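Side-chain contacts in prolyl-tRNA synthetase (Naegleria fowleri, PDB 6UYH), which probably attaches proline to its cognate tRNA through an ATP-dependent activation step, and is bound here to the inhibitor halofuginone and an ATP analogue: residues 83-88 with 116-121; 122-127 with 142-147. All coordinates share one frame; numbering follows the deposited sequence.

Interaction 1: residues 83-88 with 116-121; sequences RALETE and LRPTSE. With HFG (7-bromo-6-chloro-3-{3-[(2R,3S)-3-hydroxypiperidin-2-yl]-2-oxopropyl}quinazolin-4(3H)-one), chain D.
Leu85 and Pro118 make the apolar part of this small contact: CD1 of Leu85, at the end of helix 82-85, lies 4.4 Å from CG of Pro118. The same proline ring has its main business with halofuginone. It rests over one face of the quinazolinone at the halogenated end, with Pro118 CB 3.6 Å from HFG C7 and Pro118 CG 3.6 Å from HFG CL1. A second, looser touch is made by Glu88, whose extended chain reaches across so that OE2 comes 4.1 Å from CB of Glu121.

The polar interactions form a triangle of piperidine nitrogen, Thr119 hydroxyl and Glu121 carboxylate. HFG N1' donates to Thr119 OG1 at 2.8 Å and to Glu121 OE2 at 2.6 Å, while Thr119 OG1 itself donates to Glu121 OE1 at 2.6 Å, on the syn side of the carboxylate and 16° out of its plane. A bend at chi2 (83°) folds the Glu121 chain back to present both oxygens. The amine on OE2 and the hydroxyl on OE1 together help set the carboxylate's rotation, and Ser268 OG adds a weak bond to OE2. Thr-Ser-Glu matches the TXE loop of class IIa synthetases, and the piperidine probably takes the place of proline.

Around this loop, which runs from strand 108-116 into helix 121-131, strand 164-174 packs against Thr119 and Glu121, and Phe246 of helix 245-250 touches both Glu88 and Glu121.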
loop_
_atom_site.group_PDB
_atom_site.type_symbol
_atom_site.label_atom_id
_atom_site.label_comp_id
_atom_site.label_asym_id
_atom_site.label_seq_id
_atom_site.Cartn_x
_atom_site.Cartn_y
_atom_site.Cartn_z
ATOM N N ARG A 83 3.069 -14.358 -22.860
ATOM C CA ARG A 83 4.187 -13.948 -23.708
ATOM C C ARG A 83 5.291 -13.288 -22.884
ATOM O O ARG A 83 6.477 -13.620 -23.030
ATOM C CB ARG A 83 3.667 -13.010 -24.807
ATOM C CG ARG A 83 4.683 -12.077 -25.462
ATOM C CD ARG A 83 5.571 -12.758 -26.475
ATOM N NE ARG A 83 4.835 -13.727 -27.272
ATOM C CZ ARG A 83 5.383 -14.494 -28.211
ATOM N NH1 ARG A 83 6.683 -14.396 -28.482
ATOM N NH2 ARG A 83 4.625 -15.359 -28.878
ATOM N N ALA A 84 4.913 -12.359 -22.002
ATOM C CA ALA A 84 5.893 -11.666 -21.175
ATOM C C ALA A 84 6.554 -12.624 -20.198
ATOM O O ALA A 84 7.783 -12.659 -20.076
ATOM C CB ALA A 84 5.220 -10.519 -20.414
ATOM N N LEU A 85 5.742 -13.404 -19.488
ATOM C CA LEU A 85 6.266 -14.330 -18.494
ATOM C C LEU A 85 7.272 -15.292 -19.104
ATOM O O LEU A 85 8.333 -15.540 -18.521
ATOM C CB LEU A 85 5.104 -15.085 -17.859
ATOM C CG LEU A 85 5.157 -15.554 -16.415
ATOM C CD1 LEU A 85 5.616 -14.445 -15.487
ATOM C CD2 LEU A 85 3.755 -16.048 -16.050
ATOM N N GLU A 86 6.962 -15.842 -20.284
ATOM C CA GLU A 86 7.816 -16.828 -20.933
ATOM C C GLU A 86 9.025 -16.212 -21.625
ATOM O O GLU A 86 9.818 -16.948 -22.218
ATOM C CB GLU A 86 7.006 -17.649 -21.942
ATOM C CG GLU A 86 5.954 -18.544 -21.299
ATOM C CD GLU A 86 5.221 -19.411 -22.312
ATOM O OE1 GLU A 86 5.384 -19.182 -23.532
ATOM O OE2 GLU A 86 4.481 -20.322 -21.885
ATOM N N THR A 87 9.187 -14.888 -21.568
ATOM C CA THR A 87 10.396 -14.267 -22.095
ATOM C C THR A 87 11.640 -14.759 -21.363
ATOM O O THR A 87 12.695 -14.930 -21.981
ATOM C CB THR A 87 10.288 -12.746 -22.002
ATOM O OG1 THR A 87 9.271 -12.287 -22.901
ATOM C CG2 THR A 87 11.611 -12.081 -22.355
ATOM N N GLU A 88 11.534 -15.011 -20.064
ATOM C CA GLU A 88 12.673 -15.488 -19.285
ATOM C C GLU A 88 13.218 -16.819 -19.793
ATOM O O GLU A 88 12.737 -17.884 -19.416
ATOM C CB GLU A 88 12.285 -15.612 -17.814
ATOM C CG GLU A 88 12.782 -14.464 -16.964
ATOM C CD GLU A 88 12.200 -14.482 -15.571
ATOM O OE1 GLU A 88 11.365 -15.366 -15.288
ATOM O OE2 GLU A 88 12.575 -13.611 -14.761
ATOM N N LEU A 116 -1.213 -14.074 -12.665
ATOM C CA LEU A 116 -1.028 -13.174 -11.538
ATOM C C LEU A 116 0.455 -13.051 -11.213
ATOM O O LEU A 116 1.187 -14.048 -11.212
ATOM C CB LEU A 116 -1.789 -13.670 -10.309
ATOM C CG LEU A 116 -3.270 -13.980 -10.516
ATOM C CD1 LEU A 116 -3.860 -14.504 -9.230
ATOM C CD2 LEU A 116 -4.035 -12.744 -11.013
ATOM N N ARG A 117 0.881 -11.819 -10.949
ATOM C CA ARG A 117 2.218 -11.385 -10.564
ATOM C C ARG A 117 2.870 -12.333 -9.563
ATOM O O ARG A 117 2.425 -12.401 -8.410
ATOM C CB ARG A 117 2.117 -9.973 -9.954
ATOM C CG ARG A 117 3.387 -9.432 -9.314
ATOM C CD ARG A 117 3.199 -7.953 -8.968
ATOM N NE ARG A 117 2.022 -7.736 -8.132
ATOM C CZ ARG A 117 1.253 -6.654 -8.171
ATOM N NH1 ARG A 117 1.506 -5.667 -9.020
ATOM N NH2 ARG A 117 0.212 -6.558 -7.360
ATOM N N PRO A 118 3.924 -13.064 -9.953
ATOM C CA PRO A 118 4.702 -13.840 -8.971
ATOM C C PRO A 118 5.968 -13.113 -8.545
ATOM O O PRO A 118 6.671 -13.528 -7.618
ATOM C CB PRO A 118 5.037 -15.115 -9.744
ATOM C CG PRO A 118 5.217 -14.617 -11.156
ATOM C CD PRO A 118 4.252 -13.456 -11.338
ATOM N N THR A 119 6.256 -12.039 -9.282
ATOM C CA THR A 119 7.398 -11.131 -9.202
ATOM C C THR A 119 7.304 -10.304 -10.482
ATOM O O THR A 119 6.610 -10.724 -11.418
ATOM C CB THR A 119 8.749 -11.858 -9.070
ATOM O OG1 THR A 119 9.790 -10.877 -8.968
ATOM C CG2 THR A 119 9.018 -12.751 -10.285
ATOM N N SER A 120 7.952 -9.136 -10.563
ATOM C CA SER A 120 7.620 -8.195 -11.635
ATOM C C SER A 120 8.717 -7.956 -12.678
ATOM O O SER A 120 8.579 -7.020 -13.473
ATOM C CB SER A 120 7.185 -6.859 -11.036
ATOM O OG SER A 120 6.031 -7.064 -10.243
ATOM N N GLU A 121 9.774 -8.780 -12.728
ATOM C CA GLU A 121 10.801 -8.585 -13.753
ATOM C C GLU A 121 10.200 -8.513 -15.159
ATOM O O GLU A 121 10.526 -7.608 -15.938
ATOM C CB GLU A 121 11.833 -9.711 -13.701
ATOM C CG GLU A 121 12.879 -9.582 -12.593
ATOM C CD GLU A 121 12.391 -10.096 -11.251
ATOM O OE1 GLU A 121 11.238 -10.566 -11.155
ATOM O OE2 GLU A 121 13.171 -10.034 -10.283
HETATM O "O4'" HFG D . 11.282 -13.276 -7.545
HETATM C C21 HFG D . 12.408 -13.691 -7.729
HETATM C "C3'" HFG D . 13.585 -12.758 -7.900
HETATM C "C2'" HFG D . 13.445 -11.379 -7.242
HETATM N "N1'" HFG D . 12.401 -10.558 -7.871
HETATM C "C6'" HFG D . 12.381 -9.192 -7.334
HETATM C "C5'" HFG D . 12.139 -9.174 -5.848
HETATM C "C4'" HFG D . 13.154 -10.066 -5.128
HETATM C C39 HFG D . 13.183 -11.456 -5.737
HETATM O "O7'" HFG D . 14.199 -12.238 -5.102
HETATM C "C1'" HFG D . 12.697 -15.197 -7.820
HETATM N N3 HFG D . 11.504 -15.961 -8.177
HETATM C C4 HFG D . 11.003 -15.815 -9.464
HETATM O O11 HFG D . 11.564 -15.111 -10.283
HETATM C C10 HFG D . 9.747 -16.541 -9.696
HETATM C C5 HFG D . 9.134 -16.499 -10.946
HETATM C C2 HFG D . 10.870 -16.726 -7.235
HETATM N N1 HFG D . 9.764 -17.361 -7.392
HETATM C C9 HFG D . 9.165 -17.261 -8.649
HETATM C C8 HFG D . 7.936 -17.890 -8.843
HETATM C C7 HFG D . 7.327 -17.814 -10.085
HETATM BR BR1 HFG D . 5.612 -18.590 -10.282
HETATM C C6 HFG D . 7.933 -17.154 -11.133
HETATM CL CL1 HFG D . 7.236 -17.170 -12.726
#

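Interaction 2: residues 122-127 with 142-147; sequences TIMYPS and LNQWTN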
loop_
_atom_site.group_PDB
_atom_site.type_symbol
_atom_site.label_atom_id
_atom_site.label_comp_id
_atom_site.label_asym_id
_atom_site.label_seq_id
_atom_site.Cartn_x
_atom_site.Cartn_y
_atom_site.Cartn_z
ATOM N N THR A 122 9.338 -9.479 -15.511
ATOM C CA THR A 122 8.802 -9.529 -16.875
ATOM C C THR A 122 7.683 -8.522 -17.096
ATOM O O THR A 122 7.306 -8.277 -18.252
ATOM C CB THR A 122 8.288 -10.933 -17.230
ATOM O OG1 THR A 122 7.171 -11.273 -16.396
ATOM C CG2 THR A 122 9.402 -11.982 -17.086
ATOM N N ILE A 123 7.161 -7.940 -16.013
ATOM C CA ILE A 123 6.144 -6.894 -16.077
ATOM C C ILE A 123 6.788 -5.526 -16.278
ATOM O O ILE A 123 6.234 -4.668 -16.972
ATOM C CB ILE A 123 5.298 -6.925 -14.786
ATOM C CG1 ILE A 123 4.593 -8.277 -14.649
ATOM C CG2 ILE A 123 4.296 -5.749 -14.728
ATOM C CD1 ILE A 123 3.809 -8.433 -13.338
ATOM N N MET A 124 7.968 -5.310 -15.698
ATOM C CA MET A 124 8.613 -4.006 -15.670
ATOM C C MET A 124 9.675 -3.806 -16.738
ATOM O O MET A 124 9.839 -2.680 -17.221
ATOM C CB MET A 124 9.249 -3.777 -14.298
ATOM C CG MET A 124 8.227 -3.710 -13.189
ATOM S SD MET A 124 9.010 -3.665 -11.558
ATOM C CE MET A 124 9.744 -2.036 -11.595
ATOM N N TYR A 125 10.397 -4.849 -17.128
ATOM C CA TYR A 125 11.602 -4.598 -17.910
ATOM C C TYR A 125 11.323 -4.207 -19.363
ATOM O O TYR A 125 12.155 -3.508 -19.952
ATOM C CB TYR A 125 12.555 -5.799 -17.821
ATOM C CG TYR A 125 13.141 -5.982 -16.428
ATOM C CD1 TYR A 125 12.959 -5.004 -15.445
ATOM C CD2 TYR A 125 13.852 -7.129 -16.082
ATOM C CE1 TYR A 125 13.481 -5.161 -14.172
ATOM C CE2 TYR A 125 14.377 -7.300 -14.801
ATOM C CZ TYR A 125 14.184 -6.312 -13.852
ATOM O OH TYR A 125 14.701 -6.468 -12.577
ATOM N N PRO A 126 10.178 -4.557 -19.971
ATOM C CA PRO A 126 9.870 -3.928 -21.269
ATOM C C PRO A 126 9.750 -2.415 -21.175
ATOM O O PRO A 126 10.180 -1.708 -22.095
ATOM C CB PRO A 126 8.556 -4.605 -21.681
ATOM C CG PRO A 126 8.642 -5.958 -21.050
ATOM C CD PRO A 126 9.258 -5.680 -19.699
ATOM N N SER A 127 9.206 -1.895 -20.069
ATOM C CA SER A 127 9.171 -0.447 -19.862
ATOM C C SER A 127 10.567 0.118 -19.655
ATOM O O SER A 127 10.875 1.218 -20.131
ATOM C CB SER A 127 8.289 -0.111 -18.656
ATOM O OG SER A 127 6.944 -0.424 -18.934
ATOM N N LEU A 142 13.494 2.044 -9.149
ATOM C CA LEU A 142 12.071 2.046 -8.833
ATOM C C LEU A 142 11.764 0.962 -7.810
ATOM O O LEU A 142 12.450 -0.058 -7.733
ATOM C CB LEU A 142 11.238 1.824 -10.093
ATOM C CG LEU A 142 11.490 2.811 -11.244
ATOM C CD1 LEU A 142 10.624 2.464 -12.457
ATOM C CD2 LEU A 142 11.263 4.273 -10.812
ATOM N N ASN A 143 10.708 1.187 -7.035
ATOM C CA ASN A 143 10.293 0.273 -5.983
ATOM C C ASN A 143 8.774 0.207 -5.983
ATOM O O ASN A 143 8.108 1.184 -6.334
ATOM C CB ASN A 143 10.816 0.749 -4.612
ATOM C CG ASN A 143 10.289 -0.074 -3.469
ATOM O OD1 ASN A 143 10.718 -1.213 -3.272
ATOM N ND2 ASN A 143 9.352 0.492 -2.700
ATOM N N GLN A 144 8.221 -0.944 -5.612
ATOM C CA GLN A 144 6.778 -0.972 -5.389
ATOM C C GLN A 144 6.433 -1.890 -4.224
ATOM O O GLN A 144 7.073 -2.922 -4.017
ATOM C CB GLN A 144 5.999 -1.384 -6.655
ATOM C CG GLN A 144 6.468 -2.655 -7.335
ATOM C CD GLN A 144 5.628 -2.983 -8.562
ATOM O OE1 GLN A 144 5.051 -2.090 -9.180
ATOM N NE2 GLN A 144 5.561 -4.267 -8.922
ATOM N N TRP A 145 5.425 -1.469 -3.450
ATOM C CA TRP A 145 4.844 -2.242 -2.356
ATOM C C TRP A 145 3.582 -2.909 -2.895
ATOM O O TRP A 145 2.606 -2.218 -3.212
ATOM C CB TRP A 145 4.510 -1.328 -1.173
ATOM C CG TRP A 145 5.701 -0.650 -0.594
ATOM C CD1 TRP A 145 6.198 0.579 -0.927
ATOM C CD2 TRP A 145 6.543 -1.159 0.439
ATOM N NE1 TRP A 145 7.309 0.861 -0.168
ATOM C CE2 TRP A 145 7.552 -0.199 0.668
ATOM C CE3 TRP A 145 6.561 -2.350 1.173
ATOM C CZ2 TRP A 145 8.558 -0.382 1.614
ATOM C CZ3 TRP A 145 7.547 -2.531 2.111
ATOM C CH2 TRP A 145 8.542 -1.554 2.322
ATOM N N THR A 146 3.602 -4.239 -3.023
ATOM C CA THR A 146 2.558 -4.947 -3.756
ATOM C C THR A 146 2.247 -6.280 -3.095
ATOM O O THR A 146 3.011 -6.790 -2.261
ATOM C CB THR A 146 2.952 -5.244 -5.221
ATOM O OG1 THR A 146 3.979 -6.244 -5.237
ATOM C CG2 THR A 146 3.480 -4.035 -5.929
ATOM N N ASN A 147 1.133 -6.876 -3.525
ATOM C CA ASN A 147 0.869 -8.282 -3.239
ATOM C C ASN A 147 1.434 -9.177 -4.341
ATOM O O ASN A 147 1.596 -8.766 -5.485
ATOM C CB ASN A 147 -0.633 -8.542 -3.030
ATOM C CG ASN A 147 -1.492 -8.102 -4.192
ATOM O OD1 ASN A 147 -1.090 -7.301 -5.026
ATOM N ND2 ASN A 147 -2.713 -8.617 -4.230
#
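Met124 leaves its helix with CG beside the backbone N and opposite the carbonyl carbon (chi1 -64°), runs straight through chi2, and then turns at chi3 (69°), which brings CE close to Leu142. Gln144 answers from the strand with CG set between its own N and carbonyl carbon (chi1 51°), and an extended chi2 carries the amide beside the sulfur. The methyl CE of Met124 packs 4.4 Å from CB of Leu142, and SD of Met124 sits 4.4 Å from NE2 of Gln144, a loose approach, too long for any bond. One thioether thus spans two residues, Leu142 and Gln144, on the same face of the strand. That strand, 140-149, is the first of the antiparallel pair of motif 2 in the class II synthetase core; it leads to Arg150 of the AMPPNP pocket and returns as strand 164-174. Helix 121-131 lies on this face, and Met124 also touches His171 on the returning strand. The buried amide of Gln144 is held by others: OE1 accepts from the backbone N of Phe76, and NE2 bonds to Glu169 OE1, which keeps the amide's flip defined. Near the contact, Ile123 packs on Tyr39 and Leu142 on Pro49, both of the second subunit.

How the interactions relate
Coming from the N terminus, interaction 1 opens at the short helix 82-85, passes residues 89-92, which are not modelled, and strands 100-105 and 108-116, and closes on the loop at 116-121. Interaction 2 starts at the very next residue, inside helix 121-131, and closes a shorter loop on strand 140-149. The two are in series, neither nested nor crossed, yet their centres lie about 10 Å apart. Arg117 NH2 probably hydrogen-bonds Asn147 OD1 at 2.8 Å, and Leu85 packs on Thr122. Interaction 1 joins helix 82-85 and its following turn to the ligand-binding loop; interaction 2 joins helix 121-131, continuous with that loop, to the motif 2 strand, linking all four in turn. Both reach the second subunit.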